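PDB 5C3Q: thymine dioxygenase from Neurospora crassa, which probably oxidises the methyl group of thymine as a metal-dependent dioxygenase that uses 2-oxoglutarate as co-substrate. Local coordinates for residues V8-L13 against S237-I243; R212-D218 against S270-V276. All coordinates share one frame; numbering follows the deposited sequence.

The two contacts illustrate how the chemistry of a pairing follows its place in a fold. Both reach the same four-stranded antiparallel sheet. Interaction 2 pairs the outer strand 213-216 with its inner neighbour 273-275, whereas interaction 1 sets 242-244, the opposite outer strand, and the turn before it against the N-terminal hairpin of the larger sheet. Interaction 2, its centre about 10 Å from that of the chain, joins backbone bonds to metal ligands at the active site. Interaction 1, about 19 Å out, rests on side chains: Val8, Leu13, Ser237 and Ile243 are buried under an exposed polar edge. Phe242 links them, packing on Val272 and Glu215 and making a cation-pi contact with Arg274.

Interaction 1: V8-L13 against S237-I243; sequences VNEDGL and SPNGQFI
Asp11 and Ser237 make the shortest polar contact between the two segments: Ser237 OG donates to Asp11 OD2 over 2.7 Å, arriving on the anti side of the carboxylate and 26° out of its plane. Ser237 OG also accepts from Gln241 N (3.1 Å), which ties the carboxylate's partner into its own turn. With chi1 at -157°, Asp11 CG turns away from the backbone N, which carries the carboxylate out of the type I' turn Glu10-Leu13 towards the type I turn Ser237-Gly240. The second carboxylate oxygen, Asp11 OD1, is met by Asn239 ND2 in a weak bond of 3.4 Å, the amide standing almost perpendicular to the carboxylate. Beneath this polar edge, Ile243 faces the hairpin with every branch. Ile243 CD1 touches Asp11 CB at 3.6 Å, and Ile243 CG2 reaches Val8 CG1 at 3.8 Å. Ile243 CB lies 3.8 Å from Leu13 CD2, the two side chains running antiparallel alongside one another. Pro238 finishes the contact by laying Pro238 CG 3.4 Å from Gly12 O. Replacing Asp11 by alanine removes the carboxylate and is likely to leave the Ser237 hydroxyl without this acceptor, and the Asn239 amide without its weak one. Two hairpin turns, one from each sheet, are thus joined by a carboxylate on the solvent side and by aliphatic packing beneath it.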
loop_
_atom_site.group_PDB
_atom_site.type_symbol
_atom_site.label_atom_id
_atom_site.label_comp_id
_atom_site.label_asym_id
_atom_site.label_seq_id
_atom_site.Cartn_x
_atom_site.Cartn_y
_atom_site.Cartn_z
ATOM N N VAL A 8 4.221 15.611 6.727
ATOM C CA VAL A 8 3.397 16.455 5.868
ATOM C C VAL A 8 2.505 17.331 6.737
ATOM O O VAL A 8 1.911 16.855 7.700
ATOM C CB VAL A 8 2.508 15.601 4.939
ATOM C CG1 VAL A 8 1.603 16.475 4.083
ATOM C CG2 VAL A 8 3.367 14.709 4.059
ATOM N N ASN A 9 2.419 18.611 6.386
ATOM C CA ASN A 9 1.567 19.560 7.097
ATOM C C ASN A 9 1.083 20.662 6.157
ATOM O O ASN A 9 1.662 21.752 6.105
ATOM C CB ASN A 9 2.313 20.158 8.292
ATOM C CG ASN A 9 1.399 20.934 9.225
ATOM O OD1 ASN A 9 0.284 21.304 8.860
ATOM N ND2 ASN A 9 1.872 21.186 10.442
ATOM N N GLU A 10 0.021 20.361 5.411
ATOM C CA GLU A 10 -0.533 21.281 4.425
ATOM C C GLU A 10 -2.040 21.072 4.276
ATOM O O GLU A 10 -2.520 19.938 4.259
ATOM C CB GLU A 10 0.136 21.077 3.066
ATOM C CG GLU A 10 1.610 21.449 3.019
ATOM C CD GLU A 10 2.243 21.255 1.648
ATOM O OE1 GLU A 10 1.506 21.057 0.650
ATOM O OE2 GLU A 10 3.491 21.310 1.569
ATOM N N ASP A 11 -2.772 22.180 4.183
ATOM C CA ASP A 11 -4.208 22.167 3.903
ATOM C C ASP A 11 -5.027 21.363 4.912
ATOM O O ASP A 11 -6.048 20.769 4.563
ATOM C CB ASP A 11 -4.455 21.646 2.481
ATOM C CG ASP A 11 -5.784 22.093 1.920
ATOM O OD1 ASP A 11 -6.100 23.292 2.057
ATOM O OD2 ASP A 11 -6.513 21.254 1.340
ATOM N N GLY A 12 -4.582 21.358 6.165
ATOM C CA GLY A 12 -5.257 20.612 7.226
ATOM C C GLY A 12 -4.872 19.143 7.299
ATOM O O GLY A 12 -5.345 18.432 8.181
ATOM N N LEU A 13 -4.028 18.685 6.372
ATOM C CA LEU A 13 -3.519 17.309 6.385
ATOM C C LEU A 13 -2.210 17.297 7.153
ATOM O O LEU A 13 -1.232 17.906 6.722
ATOM C CB LEU A 13 -3.284 16.788 4.962
ATOM C CG LEU A 13 -2.714 15.368 4.822
ATOM C CD1 LEU A 13 -3.725 14.314 5.248
ATOM C CD2 LEU A 13 -2.267 15.112 3.392
ATOM N N SER A 237 -6.427 15.726 1.417
ATOM C CA SER A 237 -6.603 16.439 2.675
ATOM C C SER A 237 -8.070 16.420 3.110
ATOM O O SER A 237 -8.956 16.138 2.296
ATOM C CB SER A 237 -6.150 17.890 2.518
ATOM O OG SER A 237 -7.097 18.635 1.773
ATOM N N PRO A 238 -8.339 16.745 4.392
ATOM C CA PRO A 238 -9.726 16.874 4.849
ATOM C C PRO A 238 -10.530 17.980 4.156
ATOM O O PRO A 238 -11.760 17.973 4.231
ATOM C CB PRO A 238 -9.586 17.166 6.354
ATOM C CG PRO A 238 -8.168 17.560 6.564
ATOM C CD PRO A 238 -7.389 16.829 5.517
ATOM N N ASN A 239 -9.848 18.921 3.503
ATOM C CA ASN A 239 -10.513 19.952 2.711
ATOM C C ASN A 239 -10.691 19.554 1.250
ATOM O O ASN A 239 -11.204 20.336 0.462
ATOM C CB ASN A 239 -9.743 21.271 2.793
ATOM C CG ASN A 239 -9.500 21.709 4.220
ATOM O OD1 ASN A 239 -10.320 21.460 5.104
ATOM N ND2 ASN A 239 -8.366 22.359 4.455
ATOM N N GLY A 240 -10.254 18.346 0.894
ATOM C CA GLY A 240 -10.531 17.769 -0.421
ATOM C C GLY A 240 -9.491 18.048 -1.494
ATOM O O GLY A 240 -9.784 17.918 -2.680
ATOM N N GLN A 241 -8.280 18.420 -1.084
ATOM C CA GLN A 241 -7.197 18.722 -2.017
ATOM C C GLN A 241 -6.096 17.691 -1.881
ATOM O O GLN A 241 -5.756 17.286 -0.765
ATOM C CB GLN A 241 -6.595 20.094 -1.724
ATOM C CG GLN A 241 -7.594 21.230 -1.662
ATOM C CD GLN A 241 -7.986 21.726 -3.032
ATOM O OE1 GLN A 241 -8.522 20.970 -3.844
ATOM N NE2 GLN A 241 -7.725 23.005 -3.300
ATOM N N PHE A 242 -5.524 17.288 -3.011
ATOM C CA PHE A 242 -4.404 16.353 -3.004
ATOM C C PHE A 242 -3.116 17.071 -2.608
ATOM O O PHE A 242 -2.745 18.080 -3.208
ATOM C CB PHE A 242 -4.249 15.669 -4.364
ATOM C CG PHE A 242 -5.223 14.545 -4.582
ATOM C CD1 PHE A 242 -5.032 13.322 -3.956
ATOM C CD2 PHE A 242 -6.334 14.714 -5.396
ATOM C CE1 PHE A 242 -5.928 12.282 -4.143
ATOM C CE2 PHE A 242 -7.232 13.675 -5.591
ATOM C CZ PHE A 242 -7.029 12.458 -4.962
ATOM N N ILE A 243 -2.454 16.540 -1.584
ATOM C CA ILE A 243 -1.238 17.120 -1.033
ATOM C C ILE A 243 -0.078 16.169 -1.282
ATOM O O ILE A 243 -0.219 14.956 -1.110
ATOM C CB ILE A 243 -1.384 17.339 0.487
ATOM C CG1 ILE A 243 -2.623 18.191 0.798
ATOM C CG2 ILE A 243 -0.121 17.955 1.070
ATOM C CD1 ILE A 243 -2.644 19.565 0.155
#

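Interaction 2: R212-D218 against S270-V276. With NI (nickel (II) ion), chain E; AKG (2-oxoglutaric acid), chain F; TDR (thymine), chain G; EDO (1,2-ethanediol), chain H.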
loop_
_atom_site.group_PDB
_atom_site.type_symbol
_atom_site.label_atom_id
_atom_site.label_comp_id
_atom_site.label_asym_id
_atom_site.label_seq_id
_atom_site.Cartn_x
_atom_site.Cartn_y
_atom_site.Cartn_z
ATOM N N ARG A 212 0.122 8.453 -12.995
ATOM C CA ARG A 212 0.959 7.273 -12.805
ATOM C C ARG A 212 0.187 6.185 -12.053
ATOM O O ARG A 212 0.296 5.007 -12.390
ATOM C CB ARG A 212 2.271 7.641 -12.095
ATOM C CG ARG A 212 3.378 8.011 -13.074
ATOM C CD ARG A 212 4.683 8.389 -12.388
ATOM N NE ARG A 212 5.827 8.206 -13.284
ATOM C CZ ARG A 212 7.062 8.650 -13.059
ATOM N NH1 ARG A 212 7.360 9.335 -11.958
ATOM N NH2 ARG A 212 8.013 8.406 -13.952
ATOM N N ALA A 213 -0.588 6.585 -11.045
ATOM C CA ALA A 213 -1.521 5.683 -10.357
ATOM C C ALA A 213 -2.813 6.420 -10.017
ATOM O O ALA A 213 -2.785 7.438 -9.332
ATOM C CB ALA A 213 -0.897 5.114 -9.093
ATOM N N GLY A 214 -3.943 5.894 -10.492
ATOM C CA GLY A 214 -5.246 6.522 -10.270
ATOM C C GLY A 214 -5.630 6.603 -8.804
ATOM O O GLY A 214 -5.216 5.768 -7.997
ATOM N N GLU A 215 -6.423 7.616 -8.460
ATOM C CA GLU A 215 -6.885 7.795 -7.092
ATOM C C GLU A 215 -7.678 6.582 -6.604
ATOM O O GLU A 215 -8.459 5.982 -7.349
ATOM C CB GLU A 215 -7.705 9.084 -6.938
ATOM C CG GLU A 215 -9.016 9.134 -7.711
ATOM C CD GLU A 215 -9.789 10.417 -7.454
ATOM O OE1 GLU A 215 -9.153 11.472 -7.263
ATOM O OE2 GLU A 215 -11.038 10.377 -7.453
ATOM N N HIS A 216 -7.456 6.216 -5.348
ATOM C CA HIS A 216 -8.097 5.048 -4.771
ATOM C C HIS A 216 -7.892 5.025 -3.267
ATOM O O HIS A 216 -7.113 5.816 -2.725
ATOM C CB HIS A 216 -7.478 3.785 -5.363
ATOM C CG HIS A 216 -6.032 3.636 -5.030
ATOM N ND1 HIS A 216 -5.055 4.415 -5.609
ATOM C CD2 HIS A 216 -5.400 2.836 -4.142
ATOM C CE1 HIS A 216 -3.881 4.087 -5.108
ATOM N NE2 HIS A 216 -4.062 3.135 -4.215
ATOM N N THR A 217 -8.603 4.120 -2.606
ATOM C CA THR A 217 -8.294 3.725 -1.240
ATOM C C THR A 217 -7.754 2.299 -1.272
ATOM O O THR A 217 -8.123 1.504 -2.153
ATOM C CB THR A 217 -9.534 3.785 -0.328
ATOM O OG1 THR A 217 -10.583 2.977 -0.875
ATOM C CG2 THR A 217 -10.033 5.217 -0.173
ATOM N N ASP A 218 -6.869 1.978 -0.331
ATOM C CA ASP A 218 -6.377 0.611 -0.172
ATOM C C ASP A 218 -7.437 -0.220 0.544
ATOM O O ASP A 218 -8.293 0.329 1.242
ATOM C CB ASP A 218 -5.053 0.586 0.599
ATOM C CG ASP A 218 -3.884 1.163 -0.202
ATOM O OD1 ASP A 218 -4.032 1.492 -1.399
ATOM O OD2 ASP A 218 -2.788 1.280 0.378
ATOM N N SER A 270 -9.328 5.633 6.270
ATOM C CA SER A 270 -8.682 5.127 5.066
ATOM C C SER A 270 -8.780 6.225 4.020
ATOM O O SER A 270 -9.872 6.562 3.575
ATOM C CB SER A 270 -9.356 3.857 4.557
ATOM O OG SER A 270 -8.701 3.404 3.379
ATOM N N THR A 271 -7.636 6.778 3.636
ATOM C CA THR A 271 -7.593 8.051 2.916
ATOM C C THR A 271 -7.235 7.856 1.451
ATOM O O THR A 271 -6.394 7.017 1.109
ATOM C CB THR A 271 -6.588 8.998 3.596
ATOM O OG1 THR A 271 -6.955 9.135 4.973
ATOM C CG2 THR A 271 -6.569 10.377 2.950
ATOM N N VAL A 272 -7.879 8.650 0.600
ATOM C CA VAL A 272 -7.694 8.581 -0.841
ATOM C C VAL A 272 -6.303 9.101 -1.181
ATOM O O VAL A 272 -5.864 10.120 -0.644
ATOM C CB VAL A 272 -8.771 9.403 -1.585
ATOM C CG1 VAL A 272 -8.514 9.434 -3.089
ATOM C CG2 VAL A 272 -10.164 8.839 -1.305
ATOM N N HIS A 273 -5.616 8.385 -2.068
ATOM C CA HIS A 273 -4.293 8.777 -2.527
ATOM C C HIS A 273 -4.081 8.369 -3.983
ATOM O O HIS A 273 -4.837 7.572 -4.535
ATOM C CB HIS A 273 -3.211 8.172 -1.625
ATOM C CG HIS A 273 -3.343 6.698 -1.427
ATOM N ND1 HIS A 273 -4.370 6.132 -0.701
ATOM C CD2 HIS A 273 -2.581 5.671 -1.864
ATOM C CE1 HIS A 273 -4.234 4.819 -0.702
ATOM N NE2 HIS A 273 -3.157 4.516 -1.401
ATOM N N ARG A 274 -3.047 8.938 -4.598
ATOM C CA ARG A 274 -2.761 8.729 -6.011
ATOM C C ARG A 274 -1.287 8.999 -6.264
ATOM O O ARG A 274 -0.575 9.462 -5.371
ATOM C CB ARG A 274 -3.620 9.658 -6.876
ATOM C CG ARG A 274 -3.217 11.124 -6.815
ATOM C CD ARG A 274 -4.225 12.027 -7.502
ATOM N NE ARG A 274 -3.772 13.416 -7.510
ATOM C CZ ARG A 274 -4.363 14.407 -8.174
ATOM N NH1 ARG A 274 -5.451 14.185 -8.902
ATOM N NH2 ARG A 274 -3.853 15.629 -8.116
ATOM N N VAL A 275 -0.834 8.709 -7.481
ATOM C CA VAL A 275 0.506 9.093 -7.911
ATOM C C VAL A 275 0.394 9.866 -9.221
ATOM O O VAL A 275 -0.177 9.373 -10.192
ATOM C CB VAL A 275 1.445 7.885 -8.094
ATOM C CG1 VAL A 275 2.865 8.356 -8.391
ATOM C CG2 VAL A 275 1.448 7.009 -6.850
ATOM N N VAL A 276 0.943 11.079 -9.229
ATOM C CA VAL A 276 0.921 11.948 -10.403
ATOM C C VAL A 276 2.353 12.297 -10.788
ATOM O O VAL A 276 3.298 11.681 -10.294
ATOM C CB VAL A 276 0.082 13.227 -10.152
ATOM C CG1 VAL A 276 -1.373 12.859 -9.905
ATOM C CG2 VAL A 276 0.632 14.042 -8.984
HETATM NI NI NI E . -2.615 2.695 -2.602
HETATM C C1 AKG F . -0.803 1.322 -4.508
HETATM O O1 AKG F . -1.898 1.026 -3.960
HETATM O O2 AKG F . -0.188 0.506 -5.223
HETATM C C2 AKG F . -0.236 2.666 -4.315
HETATM O O5 AKG F . -0.901 3.534 -3.755
HETATM C C3 AKG F . 1.165 2.967 -4.815
HETATM C C4 AKG F . 1.615 4.356 -4.369
HETATM C C5 AKG F . 3.040 4.640 -4.784
HETATM O O3 AKG F . 3.682 5.479 -4.118
HETATM O O4 AKG F . 3.534 4.053 -5.771
HETATM N N1 TDR G . -4.394 -4.761 -4.441
HETATM C C2 TDR G . -4.503 -5.323 -3.114
HETATM O O2 TDR G . -4.332 -6.515 -2.944
HETATM N N3 TDR G . -4.812 -4.466 -1.992
HETATM C C4 TDR G . -5.008 -3.065 -2.181
HETATM O O4 TDR G . -5.265 -2.372 -1.212
HETATM C C5 TDR G . -4.903 -2.484 -3.529
HETATM C CM5 TDR G . -5.103 -1.024 -3.790
HETATM C C6 TDR G . -4.594 -3.366 -4.658
HETATM C C1 EDO H . -8.168 12.701 5.936
HETATM O O1 EDO H . -9.099 13.661 5.424
HETATM C C2 EDO H . -8.941 11.489 6.443
HETATM O O2 EDO H . -9.292 10.627 5.352
HETATM O O HOH W 1 5.711 10.336 -9.930
HETATM O O HOH W 2 -7.200 12.128 -9.305
HETATM O O HOH W 3 -6.353 3.954 1.676
HETATM O O HOH W 4 -1.015 2.204 -1.161
#
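Val275 O is gripped by two backbone amides, both from one side of the carbonyl plane: Ala213 N at 2.9 Å in a nearly straight bond (173°), and Arg212 N at 3.0 Å in a bent one (136°). Two residues thus face one, a classic beta bulge. Val275 N answers with a bond to Ala213 O, and His216 and His273 exchange a second pair of backbone bonds. That pairing sends both imidazoles to the same face of the sheet, where His216 NE2, His273 NE2 and Asp218 OD1 each bind nickel at 2.2 Å, the nickel probably standing in for iron. This is the facial triad, His-X-Asp with a distant His, of the 2-oxoglutarate oxygenases, set in their double-stranded beta-helix; 2-oxoglutarate O1 and O5 and a water complete six ligands. The rings meet obliquely, planes 55° apart. Their rotations are set through ND1, His216 ND1 donating to Gly214 O at 2.7 Å and His273 ND1 to Thr271 O at 2.9 Å. Asp218 OD2 takes bonds from the metal-bound water and Asn255, and is also hydrogen-bonded to Thr223. Val275 CG2 packs 3.5 Å from 2-oxoglutarate C5, and thymine CM5 approaches His216 CD2 to 3.9 Å.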